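Long-range contacts in 2-dehydro-3-deoxy-d-gluconate/2-dehydro-3-deoxy-phosphogluconate aldolase (Picrophilus torridus, PDB 4UXD), which is an aldolase of the dihydrodipicolinate synthetase family, with a (beta/alpha)8-barrel fold, and assembles from four copies of one chain: residues Ala203-Gln208 / Gly222-Thr227; Gly40-Asn45 / Lys80-Phe85; Tyr53-Asn58 / Glu88-Pro93. All blocks are in the same frame, centred on the assembly; numbering follows the deposited sequence.

Contact 1: residues Ala203-Gln208 / Gly222-Thr227. With GOL (glycerol), chain F; IPA (isopropyl alcohol), chain G.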
loop_
_atom_site.group_PDB
_atom_site.type_symbol
_atom_site.label_atom_id
_atom_site.label_comp_id
_atom_site.label_asym_id
_atom_site.label_seq_id
_atom_site.Cartn_x
_atom_site.Cartn_y
_atom_site.Cartn_z
ATOM N N ALA A 203 4.927 28.217 -11.584
ATOM C CA ALA A 203 4.429 28.271 -10.212
ATOM C C ALA A 203 4.355 26.883 -9.577
ATOM O O ALA A 203 4.286 25.871 -10.272
ATOM C CB ALA A 203 3.043 28.939 -10.178
ATOM N N VAL A 204 4.387 26.849 -8.250
ATOM C CA VAL A 204 4.264 25.603 -7.508
ATOM C C VAL A 204 3.324 25.825 -6.326
ATOM O O VAL A 204 3.686 26.494 -5.358
ATOM C CB VAL A 204 5.629 25.099 -7.020
ATOM C CG1 VAL A 204 5.495 23.779 -6.325
ATOM C CG2 VAL A 204 6.591 24.965 -8.191
ATOM N N PHE A 205 2.114 25.279 -6.414
ATOM C CA PHE A 205 1.104 25.506 -5.385
ATOM C C PHE A 205 0.957 24.324 -4.421
ATOM O O PHE A 205 0.941 23.170 -4.833
ATOM C CB PHE A 205 -0.252 25.799 -6.033
ATOM C CG PHE A 205 -0.365 27.167 -6.658
ATOM C CD1 PHE A 205 -0.019 27.366 -7.980
ATOM C CD2 PHE A 205 -0.855 28.245 -5.929
ATOM C CE1 PHE A 205 -0.142 28.619 -8.566
ATOM C CE2 PHE A 205 -0.976 29.508 -6.510
ATOM C CZ PHE A 205 -0.625 29.689 -7.827
ATOM N N GLN A 206 0.833 24.637 -3.137
ATOM C CA GLN A 206 0.543 23.648 -2.116
ATOM C C GLN A 206 -0.974 23.426 -2.053
ATOM O O GLN A 206 -1.740 24.367 -1.868
ATOM C CB GLN A 206 1.092 24.105 -0.756
ATOM C CG GLN A 206 0.728 23.195 0.434
ATOM C CD GLN A 206 1.177 21.748 0.243
ATOM O OE1 GLN A 206 0.375 20.886 -0.116
ATOM N NE2 GLN A 206 2.459 21.476 0.480
ATOM N N GLY A 207 -1.399 22.173 -2.179
ATOM C CA GLY A 207 -2.806 21.843 -2.279
ATOM C C GLY A 207 -3.451 21.517 -0.960
ATOM O O GLY A 207 -4.661 21.318 -0.895
ATOM N N GLN A 208 -2.648 21.434 0.094
ATOM C CA GLN A 208 -3.173 21.082 1.414
ATOM C C GLN A 208 -3.054 22.268 2.349
ATOM O O GLN A 208 -1.956 22.749 2.614
ATOM C CB GLN A 208 -2.445 19.872 2.005
ATOM C CG GLN A 208 -2.590 18.585 1.209
ATOM C CD GLN A 208 -4.021 18.070 1.130
ATOM O OE1 GLN A 208 -4.937 18.619 1.745
ATOM N NE2 GLN A 208 -4.218 17.008 0.356
ATOM N N GLY A 222 2.130 29.741 -3.601
ATOM C CA GLY A 222 0.882 29.925 -2.874
ATOM C C GLY A 222 0.155 28.604 -2.670
ATOM O O GLY A 222 0.744 27.531 -2.816
ATOM N N GLY A 223 -1.127 28.676 -2.336
ATOM C CA GLY A 223 -1.905 27.479 -2.087
ATOM C C GLY A 223 -3.192 27.364 -2.881
ATOM O O GLY A 223 -3.781 28.361 -3.290
ATOM N N VAL A 224 -3.609 26.120 -3.099
ATOM C CA VAL A 224 -4.964 25.792 -3.533
ATOM C C VAL A 224 -5.669 25.139 -2.354
ATOM O O VAL A 224 -5.360 23.987 -2.011
ATOM C CB VAL A 224 -4.986 24.826 -4.744
ATOM C CG1 VAL A 224 -6.403 24.696 -5.304
ATOM C CG2 VAL A 224 -4.045 25.298 -5.818
ATOM N N CYS A 225 -6.607 25.868 -1.742
ATOM C CA CYS A 225 -7.098 25.519 -0.417
ATOM C C CYS A 225 -8.614 25.483 -0.302
ATOM O O CYS A 225 -9.258 26.518 -0.263
ATOM C CB CYS A 225 -6.532 26.516 0.591
ATOM S SG CYS A 225 -4.737 26.647 0.550
ATOM N N GLY A 226 -9.173 24.284 -0.194
ATOM C CA GLY A 226 -10.613 24.105 -0.165
ATOM C C GLY A 226 -11.352 24.812 0.966
ATOM O O GLY A 226 -12.530 25.138 0.833
ATOM N N THR A 227 -10.683 25.043 2.086
ATOM C CA THR A 227 -11.334 25.701 3.204
ATOM C C THR A 227 -11.742 27.146 2.885
ATOM O O THR A 227 -12.533 27.738 3.620
ATOM C CB THR A 227 -10.435 25.716 4.443
ATOM O OG1 THR A 227 -9.254 26.495 4.181
ATOM C CG2 THR A 227 -10.074 24.291 4.837
HETATM C C1 GOL F . -8.259 20.635 1.191
HETATM O O1 GOL F . -9.048 21.748 1.541
HETATM C C2 GOL F . -8.659 20.093 -0.177
HETATM O O2 GOL F . -7.820 18.999 -0.502
HETATM C C3 GOL F . -8.583 21.183 -1.249
HETATM O O3 GOL F . -7.448 22.010 -1.096
HETATM C C1 IPA G . -8.802 14.814 -0.569
HETATM C C2 IPA G . -7.447 15.478 -0.735
HETATM C C3 IPA G . -6.311 14.467 -0.585
HETATM O O2 IPA G . -7.356 16.457 0.270
#
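Phe205 holds CG anti to its carbonyl carbon (chi1 -74°), and Val224 holds CG2 in the same relation to its own. These settings put the Val224 methyl CG2 3.8 Å from Phe205 CB, while the ring of Phe205 runs beside the glycine pair of the next strand: Phe205 CD2 is 3.4 Å from Gly222 C, and Gly223 N lies at the ring edge, near its plane. With no side chain on Gly222, the ring and this backbone can lie against each other directly.

Gln206 supplies the parallel beta bridge opposite Gly223. Its N donates to Gly222 O (2.9 Å, N-H...O 161°), and its O accepts from Val224 N at 2.8 Å. Its own side chain leaves the contact: Gln206 OE1 receives Gln208 N on a lone pair, in the carbonyl plane, and NE2 binds Ser215.

Beyond the bridge, two acceptors face each other, Gly207 O and Val224 O at 3.0 Å. A glycerol, probably from the crystallisation liquor, sits there. Its O3 donates to Gly207 O (2.9 Å) and takes a weak bond from Gly226 N, so one hydroxyl bridges the two segments just beyond the strands; Tyr272 and Asp209 also bind this glycerol. Gln208 NE2 gives a bond to isopropyl alcohol O2 (3.2 Å) and another to Ser184 O.

Strand 203-206, helix 212-217 and strand 222-224 form a beta-alpha-beta unit of the (beta/alpha)8 barrel, and the axes of the two short strands are inclined at 56°. Gln206 and Val204 reach Phe191 of helix 188-195. Phe205 and Val224 instead touch Lys182 of strand 178-183, which pairs along the other side of 203-206, while strand 27-31 follows 222-224 in the sheet.

Contact 2: residues Gly40-Asn45 / Lys80-Phe85; sequences GNIDYN and KDFLKF
Aromatic contact dominates, and the ring of Tyr44 is at its middle. Its edge points toward the face of the Phe85 ring in an edge-to-face pair, with centroids 5.0 Å apart and planes at 60°; the nearest approach is Tyr44 CD1 to Phe85 CG, 3.4 Å. Tyr44 CB adds a CH-pi contact over the Phe85 face, 4.2 Å from the ring centroid. Phe85 has CG anti to its backbone N (chi1 -179°), which carries the ring out from helix 76-88 to meet the tyrosine.

Aliphatic contact comes from Ile42. Its CG2 lies over the centre of the Tyr44 ring, 3.6 Å above the plane, and also touches Phe82 CD1 at 3.7 Å. One methyl thus touches two rings, the face of Tyr44 and, obliquely, Phe82, and Phe82 CD1 meets Tyr44 CE1 as well.

Across the contact polar atoms meet without hydrogen bonds: Tyr44 OH packs against Asp81 CB at 3.5 Å. Asp43, at the N-cap of helix 44-56, takes a weak capping bond from Asn45 N, but inside its own segment.

No hydrogen bond crosses between 40-45 and 80-85, which implies that shape and ring orientation, rather than charge, join the start of helix 44-56 to helix 76-88 near the surface.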
loop_
_atom_site.group_PDB
_atom_site.type_symbol
_atom_site.label_atom_id
_atom_site.label_comp_id
_atom_site.label_asym_id
_atom_site.label_seq_id
_atom_site.Cartn_x
_atom_site.Cartn_y
_atom_site.Cartn_z
ATOM N N GLY A 40 -29.435 17.123 -6.053
ATOM C CA GLY A 40 -28.083 16.842 -6.508
ATOM C C GLY A 40 -27.732 17.350 -7.904
ATOM O O GLY A 40 -26.860 16.782 -8.560
ATOM N N ASN A 41 -28.418 18.397 -8.360
ATOM C CA ASN A 41 -28.053 19.096 -9.588
ATOM C C ASN A 41 -27.504 20.465 -9.233
ATOM O O ASN A 41 -27.757 20.963 -8.142
ATOM C CB ASN A 41 -29.250 19.244 -10.526
ATOM C CG ASN A 41 -29.966 17.937 -10.772
ATOM O OD1 ASN A 41 -31.181 17.843 -10.597
ATOM N ND2 ASN A 41 -29.221 16.917 -11.168
ATOM N N ILE A 42 -26.772 21.086 -10.157
ATOM C CA ILE A 42 -26.060 22.307 -9.834
ATOM C C ILE A 42 -27.030 23.450 -9.529
ATOM O O ILE A 42 -27.898 23.790 -10.337
ATOM C CB ILE A 42 -25.109 22.721 -10.959
ATOM C CG1 ILE A 42 -24.104 21.603 -11.212
ATOM C CG2 ILE A 42 -24.380 24.029 -10.592
ATOM C CD1 ILE A 42 -23.038 21.921 -12.242
ATOM N N ASP A 43 -26.855 24.019 -8.340
ATOM C CA ASP A 43 -27.629 25.148 -7.854
ATOM C C ASP A 43 -26.892 26.442 -8.184
ATOM O O ASP A 43 -25.998 26.862 -7.450
ATOM C CB ASP A 43 -27.863 25.005 -6.343
ATOM C CG ASP A 43 -28.624 26.178 -5.740
ATOM O OD1 ASP A 43 -29.038 27.086 -6.483
ATOM O OD2 ASP A 43 -28.812 26.179 -4.509
ATOM N N TYR A 44 -27.280 27.074 -9.290
ATOM C CA TYR A 44 -26.535 28.211 -9.820
ATOM C C TYR A 44 -26.735 29.471 -8.995
ATOM O O TYR A 44 -25.905 30.369 -9.009
ATOM C CB TYR A 44 -26.920 28.451 -11.284
ATOM C CG TYR A 44 -26.256 27.450 -12.205
ATOM C CD1 TYR A 44 -24.921 27.578 -12.536
ATOM C CD2 TYR A 44 -26.952 26.362 -12.705
ATOM C CE1 TYR A 44 -24.304 26.666 -13.359
ATOM C CE2 TYR A 44 -26.341 25.442 -13.520
ATOM C CZ TYR A 44 -25.011 25.603 -13.848
ATOM O OH TYR A 44 -24.376 24.702 -14.674
ATOM N N ASN A 45 -27.820 29.527 -8.244
ATOM C CA ASN A 45 -27.990 30.618 -7.304
ATOM C C ASN A 45 -26.986 30.518 -6.143
ATOM O O ASN A 45 -26.359 31.518 -5.764
ATOM C CB ASN A 45 -29.418 30.647 -6.770
ATOM C CG ASN A 45 -29.756 31.961 -6.105
ATOM O OD1 ASN A 45 -29.364 33.033 -6.578
ATOM N ND2 ASN A 45 -30.461 31.887 -4.988
ATOM N N LYS A 80 -19.295 22.096 -18.853
ATOM C CA LYS A 80 -19.200 23.250 -19.736
ATOM C C LYS A 80 -20.084 24.362 -19.198
ATOM O O LYS A 80 -19.674 25.522 -19.120
ATOM C CB LYS A 80 -19.617 22.901 -21.148
ATOM C CG LYS A 80 -18.621 22.103 -21.945
ATOM C CD LYS A 80 -19.155 21.917 -23.357
ATOM C CE LYS A 80 -18.546 20.722 -24.050
ATOM N NZ LYS A 80 -19.298 20.388 -25.290
ATOM N N ASP A 81 -21.298 23.994 -18.802
ATOM C CA ASP A 81 -22.266 24.980 -18.348
ATOM C C ASP A 81 -21.757 25.684 -17.095
ATOM O O ASP A 81 -21.848 26.906 -16.994
ATOM C CB ASP A 81 -23.632 24.329 -18.103
ATOM C CG ASP A 81 -24.355 23.972 -19.407
ATOM O OD1 ASP A 81 -24.011 24.540 -20.482
ATOM O OD2 ASP A 81 -25.268 23.120 -19.351
ATOM N N PHE A 82 -21.175 24.931 -16.162
ATOM C CA PHE A 82 -20.701 25.520 -14.902
ATOM C C PHE A 82 -19.513 26.477 -15.112
ATOM O O PHE A 82 -19.453 27.547 -14.511
ATOM C CB PHE A 82 -20.327 24.413 -13.933
ATOM C CG PHE A 82 -20.033 24.879 -12.543
ATOM C CD1 PHE A 82 -21.061 25.181 -11.662
ATOM C CD2 PHE A 82 -18.727 24.966 -12.094
ATOM C CE1 PHE A 82 -20.791 25.584 -10.368
ATOM C CE2 PHE A 82 -18.450 25.364 -10.795
ATOM C CZ PHE A 82 -19.483 25.673 -9.932
ATOM N N LEU A 83 -18.569 26.092 -15.963
ATOM C CA LEU A 83 -17.450 26.970 -16.286
ATOM C C LEU A 83 -17.974 28.281 -16.889
ATOM O O LEU A 83 -17.434 29.357 -16.636
ATOM C CB LEU A 83 -16.483 26.288 -17.258
ATOM C CG LEU A 83 -15.801 24.998 -16.799
ATOM C CD1 LEU A 83 -14.756 24.568 -17.818
ATOM C CD2 LEU A 83 -15.162 25.139 -15.422
ATOM N N LYS A 84 -19.037 28.190 -17.683
ATOM C CA LYS A 84 -19.622 29.377 -18.266
ATOM C C LYS A 84 -20.209 30.277 -17.174
ATOM O O LYS A 84 -19.964 31.479 -17.151
ATOM C CB LYS A 84 -20.696 28.999 -19.287
ATOM C CG LYS A 84 -20.802 29.966 -20.463
ATOM C CD LYS A 84 -21.856 29.533 -21.458
ATOM C CE LYS A 84 -23.261 29.768 -20.909
ATOM N NZ LYS A 84 -24.334 29.482 -21.906
ATOM N N PHE A 85 -20.968 29.693 -16.261
ATOM C CA PHE A 85 -21.615 30.483 -15.231
ATOM C C PHE A 85 -20.564 31.233 -14.443
ATOM O O PHE A 85 -20.627 32.453 -14.305
ATOM C CB PHE A 85 -22.454 29.604 -14.307
ATOM C CG PHE A 85 -23.167 30.369 -13.218
ATOM C CD1 PHE A 85 -24.366 31.026 -13.478
ATOM C CD2 PHE A 85 -22.651 30.418 -11.930
ATOM C CE1 PHE A 85 -25.033 31.730 -12.468
ATOM C CE2 PHE A 85 -23.320 31.114 -10.916
ATOM C CZ PHE A 85 -24.507 31.774 -11.198
#

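Contact 3: residues Tyr53-Asn58 / Glu88-Pro93; sequences YLEGIN and ENSKKP
An ST turn at Ser90, in the alpha-to-beta loop of the (beta/alpha)8 barrel that leads from helix 76-88 to strand 95-97, receives Glu55 from the last turn of helix 44-56. Ser90 OG accepts from Lys92 N (3.0 Å, N-H...O 159°), which defines the turn, and donates to Glu55 OE2 at 3.0 Å. The carboxylate oxygen uses its anti lone pair, the one away from OE1. Because the hydroxyl both gives and takes a bond, its rotation is fixed from two directions; Ser90 itself is buried against Leu62 and Ile51.

Glu55 reaches the turn with its chain extended beyond CG, and Lys92 slides past it in the opposite direction, bent at chi2 (-70°). Where their aliphatic parts meet, Glu55 CG lies 4.1 Å from Lys92 CG. The charged ends stay apart, with Lys92 NZ 6.9 Å from Glu55 OE2, so this is no salt bridge, although the opposite charges may still attract weakly. Lys92 NZ goes instead to the residues just after the helix: it bonds Val59 O and, weakly, Asn58 OD1 (3.3 Å). Arg87, in helix 76-88, binds the carbonyls of Ser90 and Lys92.

One water completes the link, donating to Glu55 OE2 at 2.6 Å and accepting from Lys91 N at 3.0 Å.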
loop_
_atom_site.group_PDB
_atom_site.type_symbol
_atom_site.label_atom_id
_atom_site.label_comp_id
_atom_site.label_asym_id
_atom_site.label_seq_id
_atom_site.Cartn_x
_atom_site.Cartn_y
_atom_site.Cartn_z
ATOM N N TYR A 53 -18.949 35.322 -1.909
ATOM C CA TYR A 53 -18.138 35.077 -0.713
ATOM C C TYR A 53 -16.642 35.038 -1.020
ATOM O O TYR A 53 -15.823 35.534 -0.246
ATOM C CB TYR A 53 -18.524 33.769 -0.049
ATOM C CG TYR A 53 -17.625 33.441 1.118
ATOM C CD1 TYR A 53 -17.826 34.042 2.356
ATOM C CD2 TYR A 53 -16.566 32.538 0.985
ATOM C CE1 TYR A 53 -17.018 33.758 3.429
ATOM C CE2 TYR A 53 -15.745 32.241 2.065
ATOM C CZ TYR A 53 -15.973 32.859 3.290
ATOM O OH TYR A 53 -15.158 32.582 4.376
ATOM N N LEU A 54 -16.284 34.433 -2.144
ATOM C CA LEU A 54 -14.887 34.297 -2.507
ATOM C C LEU A 54 -14.296 35.652 -2.814
ATOM O O LEU A 54 -13.161 35.946 -2.419
ATOM C CB LEU A 54 -14.729 33.349 -3.703
ATOM C CG LEU A 54 -14.864 31.881 -3.311
ATOM C CD1 LEU A 54 -15.091 30.981 -4.509
ATOM C CD2 LEU A 54 -13.616 31.441 -2.545
ATOM N N GLU A 55 -15.068 36.478 -3.519
ATOM C CA GLU A 55 -14.620 37.820 -3.858
ATOM C C GLU A 55 -14.420 38.642 -2.578
ATOM O O GLU A 55 -13.431 39.378 -2.445
ATOM C CB GLU A 55 -15.613 38.474 -4.801
ATOM C CG GLU A 55 -15.558 37.877 -6.204
ATOM C CD GLU A 55 -16.650 38.371 -7.147
ATOM O OE1 GLU A 55 -17.554 39.124 -6.716
ATOM O OE2 GLU A 55 -16.592 37.992 -8.336
ATOM N N GLY A 56 -15.341 38.470 -1.628
ATOM C CA GLY A 56 -15.301 39.172 -0.355
ATOM C C GLY A 56 -14.028 38.970 0.458
ATOM O O GLY A 56 -13.460 39.940 0.967
ATOM N N ILE A 57 -13.583 37.720 0.588
ATOM C CA ILE A 57 -12.338 37.402 1.303
ATOM C C ILE A 57 -11.104 37.497 0.413
ATOM O O ILE A 57 -10.019 37.127 0.829
ATOM C CB ILE A 57 -12.374 35.985 1.915
ATOM C CG1 ILE A 57 -12.462 34.921 0.811
ATOM C CG2 ILE A 57 -13.540 35.865 2.912
ATOM C CD1 ILE A 57 -12.486 33.492 1.313
ATOM N N ASN A 58 -11.276 37.989 -0.809
ATOM C CA ASN A 58 -10.161 38.281 -1.715
ATOM C C ASN A 58 -9.219 37.090 -2.033
ATOM O O ASN A 58 -7.981 37.217 -1.987
ATOM C CB ASN A 58 -9.347 39.444 -1.146
ATOM C CG ASN A 58 -8.391 40.040 -2.163
ATOM O OD1 ASN A 58 -8.702 40.118 -3.354
ATOM N ND2 ASN A 58 -7.203 40.430 -1.701
ATOM N N GLU A 88 -19.000 33.956 -16.178
ATOM C CA GLU A 88 -19.922 35.039 -16.478
ATOM C C GLU A 88 -20.396 35.804 -15.248
ATOM O O GLU A 88 -21.101 36.811 -15.376
ATOM C CB GLU A 88 -21.138 34.499 -17.222
ATOM C CG GLU A 88 -20.925 34.334 -18.703
ATOM C CD GLU A 88 -22.148 33.768 -19.388
ATOM O OE1 GLU A 88 -23.161 33.520 -18.691
ATOM O OE2 GLU A 88 -22.092 33.575 -20.620
ATOM N N ASN A 89 -20.014 35.346 -14.064
ATOM C CA ASN A 89 -20.493 35.986 -12.847
ATOM C C ASN A 89 -19.373 36.379 -11.913
ATOM O O ASN A 89 -19.586 36.638 -10.730
ATOM C CB ASN A 89 -21.491 35.075 -12.163
ATOM C CG ASN A 89 -22.802 35.010 -12.925
ATOM O OD1 ASN A 89 -23.620 35.921 -12.842
ATOM N ND2 ASN A 89 -22.990 33.949 -13.697
ATOM N N SER A 90 -18.180 36.470 -12.478
ATOM C CA SER A 90 -17.015 36.937 -11.751
ATOM C C SER A 90 -15.944 37.383 -12.729
ATOM O O SER A 90 -15.784 36.786 -13.788
ATOM C CB SER A 90 -16.459 35.836 -10.843
ATOM O OG SER A 90 -15.197 36.214 -10.313
ATOM N N LYS A 91 -15.207 38.424 -12.365
ATOM C CA LYS A 91 -14.071 38.859 -13.167
ATOM C C LYS A 91 -12.750 38.440 -12.525
ATOM O O LYS A 91 -11.678 38.896 -12.926
ATOM C CB LYS A 91 -14.122 40.378 -13.380
ATOM C CG LYS A 91 -15.184 40.800 -14.398
ATOM C CD LYS A 91 -15.167 42.295 -14.660
ATOM C CE LYS A 91 -14.161 42.672 -15.737
ATOM N NZ LYS A 91 -14.231 44.127 -16.061
ATOM N N LYS A 92 -12.828 37.569 -11.523
ATOM C CA LYS A 92 -11.628 36.950 -10.981
ATOM C C LYS A 92 -11.017 36.094 -12.070
ATOM O O LYS A 92 -11.737 35.532 -12.894
ATOM C CB LYS A 92 -11.934 36.097 -9.751
ATOM C CG LYS A 92 -12.260 36.884 -8.493
ATOM C CD LYS A 92 -11.042 37.588 -7.965
ATOM C CE LYS A 92 -11.327 38.174 -6.619
ATOM N NZ LYS A 92 -10.091 38.727 -6.050
ATOM N N PRO A 93 -9.682 36.030 -12.114
ATOM C CA PRO A 93 -9.060 35.100 -13.060
ATOM C C PRO A 93 -9.368 33.634 -12.689
ATOM O O PRO A 93 -9.314 33.245 -11.518
ATOM C CB PRO A 93 -7.569 35.423 -12.935
ATOM C CG PRO A 93 -7.412 36.023 -11.580
ATOM C CD PRO A 93 -8.688 36.780 -11.328
HETATM O O HOH W 1 -15.586 39.971 -9.780
#

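In the fold
Contacts 2 and 3 fasten the two ends of helix 44-56, contact 2 to helix 76-88 and contact 3 to the loop that follows it; their centres are 16 Å apart, and the partner segments, 80-85 and 88-93, follow closely along the chain. Their chemistry differs, rings and a methyl in contact 2, hydrogen bonds and a water in contact 3. Both lie in the outer layer, with centres 17 and 15 Å from the centre of the chain, whereas contact 1 is 7 Å from it, in the barrel sheet, and has the bound glycerol. Contact 3 comes within about 6 Å of contact 1 at nearest atoms; contact 2 stays about 13 Å away.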